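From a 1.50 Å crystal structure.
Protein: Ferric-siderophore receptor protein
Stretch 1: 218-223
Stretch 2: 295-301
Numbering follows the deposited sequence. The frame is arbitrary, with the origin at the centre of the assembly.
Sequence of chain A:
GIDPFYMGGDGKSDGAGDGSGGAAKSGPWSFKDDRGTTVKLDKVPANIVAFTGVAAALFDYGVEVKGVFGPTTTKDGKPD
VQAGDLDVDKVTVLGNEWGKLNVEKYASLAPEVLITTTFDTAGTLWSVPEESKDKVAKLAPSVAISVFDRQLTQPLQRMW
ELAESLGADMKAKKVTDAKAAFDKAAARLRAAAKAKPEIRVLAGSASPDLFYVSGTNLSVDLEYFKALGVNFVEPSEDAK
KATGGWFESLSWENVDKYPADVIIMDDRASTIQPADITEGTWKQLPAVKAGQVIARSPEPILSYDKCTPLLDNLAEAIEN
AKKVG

Stretch 1, residues 218-223: LSVDLE
Stretch 2 295-301: ARSPEPI

The first turn of a helix meets the end of a strand and the loop that follows it, and a buried salt bridge joins them. In stretch 1, Leu218 (phi/psi 104/-28) and Ser219 (-95/139) lead into a helix that runs from Val220 through Glu223 and onward, with phi near -65° and psi between -55° and -37°. Ser219 holds the N-cap position, although its side chain makes no capping bond; its carbonyl O accepts the backbone hydrogen bond from Glu223 N at 3.0 Å. Glu223 (chi1 m, chi2 t) folds back over this turn so that OE2 takes a hydrogen bond from Leu218 N at 2.8 Å. In stretch 2, Ala295 and Arg296 are extended (-82/151 and -117/143) and end a strand; Ser297 (-109/95), Pro298 (-68/-14), Glu299 (-117/77), Pro300 (-53/144) and Ile301 (-81/122) follow as loop. The backbones come nearest where Asp221 CA lies 6.9 Å from Pro298 CA, and side chains and water span the distance between the stretches.

Arg296 covers the most surface. Its CA-to-CB bond points toward the helix, and chi1 to chi3 are all t, with chi4 at -154°, so the chain is almost fully extended and carries the guanidinium from the strand to the helix's first turn. The CA-to-CB bond of Asp221, the residue next in covered area, points toward stretch 2, with chi1 p (62°) and chi2 -33°. This sets its carboxylate edge-on to the guanidinium in a two-pronged salt bridge: Arg296 NH2 donates to Asp221 OD1 at 2.8 Å (161°), and Arg296 NE donates to Asp221 OD2 at 2.9 Å (176°). Arginine suits the place because it combines reach with a planar group whose neighbouring N-H bonds match the two carboxylate oxygens; aspartate's short side chain presents those oxygens close to the helix backbone. Both residues are buried, and each charge offsets the other. Arg296 NH1 is hydrogen-bonded elsewhere in the structure.

The same ion pair has polar and apolar neighbours. Ser219, chi1 m, places OG near the guanidinium plane, 3.1 Å from Arg296 NH2. Leu222 starts sideways, but its m,t rotamer brings CD1 over one face of the guanidinium, 3.5 Å from Arg296 CZ; a methyl group packs well there, where no N-H bond points.

Pro300 makes the third large contribution, and an apolar one. Its CA-to-CB bond points toward stretch 1, and its ring, C-gamma exo, places CG 4.0 Å from Asp221 CB and 4.3 Å from Val220 CG2. The CA-to-CB bond of Val220 points sideways, and with chi1 m the CG2 methyl is the atom that comes closest to the ring; the two bury hydrocarbon beside the ion pair.

Two waters complete the contact. One donates to Pro298 O at 2.9 Å and is hydrogen-bonded to Ser219 OG at 3.2 Å. The other accepts from Ser297 N at 2.9 Å and donates to Asp221 OD2 at 3.1 Å, linking the carboxylate to the loop backbone. Altogether the two stretches bury 249 Å², summed over both sides.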

# COMPACT_ATOMS: atom_id res chain seq x y z
N LEU A 218 4.27 -8.66 -9.02
CA LEU A 218 3.45 -7.49 -9.32
C LEU A 218 3.23 -6.57 -8.13
O LEU A 218 2.99 -5.37 -8.30
CB LEU A 218 2.10 -7.93 -9.91
CG LEU A 218 2.14 -8.54 -11.31
CD1 LEU A 218 0.79 -8.40 -12.00
CD2 LEU A 218 3.24 -7.91 -12.15
N SER A 219 3.25 -7.12 -6.92
CA SER A 219 3.02 -6.32 -5.72
C SER A 219 4.34 -5.87 -5.13
O SER A 219 5.29 -6.65 -5.09
CB SER A 219 2.22 -7.12 -4.69
OG SER A 219 0.89 -7.35 -5.13
N VAL A 220 4.43 -4.62 -4.68
CA VAL A 220 5.74 -4.13 -4.16
C VAL A 220 6.11 -4.77 -2.85
O VAL A 220 7.30 -5.04 -2.57
CB VAL A 220 5.82 -2.57 -4.12
CG1 VAL A 220 5.75 -2.11 -5.59
CG2 VAL A 220 4.77 -1.99 -3.25
N ASP A 221 5.13 -4.96 -1.98
CA ASP A 221 5.39 -5.58 -0.67
C ASP A 221 5.80 -7.03 -0.84
O ASP A 221 6.84 -7.47 -0.32
CB ASP A 221 4.26 -5.36 0.34
CG ASP A 221 2.94 -5.98 -0.12
OD1 ASP A 221 2.67 -6.00 -1.35
OD2 ASP A 221 2.21 -6.41 0.81
N LEU A 222 4.95 -7.79 -1.53
CA LEU A 222 5.20 -9.23 -1.66
C LEU A 222 6.47 -9.52 -2.40
O LEU A 222 7.16 -10.45 -2.06
CB LEU A 222 4.00 -9.96 -2.28
CG LEU A 222 2.68 -9.71 -1.60
CD1 LEU A 222 1.59 -10.55 -2.33
CD2 LEU A 222 2.76 -10.07 -0.10
N GLU A 223 6.81 -8.72 -3.45
CA GLU A 223 8.05 -8.99 -4.20
C GLU A 223 9.22 -8.78 -3.27
O GLU A 223 10.22 -9.56 -3.32
CB GLU A 223 8.18 -8.05 -5.43
CG GLU A 223 7.33 -8.51 -6.59
CD GLU A 223 7.80 -7.89 -7.87
OE1 GLU A 223 9.01 -7.40 -7.93
OE2 GLU A 223 7.00 -7.90 -8.87
N ALA A 295 -2.31 -8.74 9.34
CA ALA A 295 -2.63 -7.87 8.21
C ALA A 295 -1.56 -7.89 7.14
O ALA A 295 -0.38 -8.14 7.41
CB ALA A 295 -2.79 -6.43 8.74
N ARG A 296 -2.02 -7.65 5.91
CA ARG A 296 -1.19 -7.26 4.83
C ARG A 296 -1.66 -5.85 4.39
O ARG A 296 -2.88 -5.65 4.35
CB ARG A 296 -1.42 -8.17 3.60
CG ARG A 296 -0.56 -7.70 2.38
CD ARG A 296 -0.86 -8.50 1.07
NE ARG A 296 -0.13 -7.84 0.02
CZ ARG A 296 -0.50 -7.89 -1.26
NH1 ARG A 296 -1.63 -8.56 -1.65
NH2 ARG A 296 0.19 -7.12 -2.14
N SER A 297 -0.72 -4.98 4.00
CA SER A 297 -1.10 -3.70 3.38
C SER A 297 -0.76 -3.74 1.89
O SER A 297 0.39 -3.48 1.51
CB SER A 297 -0.33 -2.57 4.08
OG SER A 297 -0.76 -2.44 5.41
N PRO A 298 -1.73 -4.12 1.02
CA PRO A 298 -1.37 -4.21 -0.41
C PRO A 298 -1.08 -2.83 -1.00
O PRO A 298 -0.53 -2.76 -2.06
CB PRO A 298 -2.62 -4.83 -1.09
CG PRO A 298 -3.33 -5.48 0.11
CD PRO A 298 -3.13 -4.49 1.27
N GLU A 299 -1.46 -1.76 -0.29
CA GLU A 299 -1.03 -0.37 -0.67
C GLU A 299 -0.18 0.17 0.48
O GLU A 299 -0.67 0.96 1.31
CB GLU A 299 -2.23 0.53 -0.85
CG GLU A 299 -3.06 0.06 -2.08
CD GLU A 299 -4.14 1.04 -2.44
OE1 GLU A 299 -3.88 2.26 -2.52
OE2 GLU A 299 -5.32 0.59 -2.59
N PRO A 300 1.07 -0.24 0.60
CA PRO A 300 1.93 0.35 1.65
C PRO A 300 1.90 1.85 1.52
O PRO A 300 1.83 2.43 0.40
CB PRO A 300 3.35 -0.18 1.29
CG PRO A 300 3.02 -1.53 0.62
CD PRO A 300 1.81 -1.24 -0.24
N ILE A 301 1.95 2.51 2.68
CA ILE A 301 2.20 3.96 2.74
C ILE A 301 3.70 4.07 2.60
O ILE A 301 4.49 3.51 3.37
CB ILE A 301 1.76 4.51 4.09
CG1 ILE A 301 0.23 4.35 4.29
CG2 ILE A 301 2.25 5.93 4.25
CD1 ILE A 301 -0.20 4.51 5.79
O HOH W 1 -0.12 -4.38 -4.46
O HOH W 2 2.04 -5.82 3.86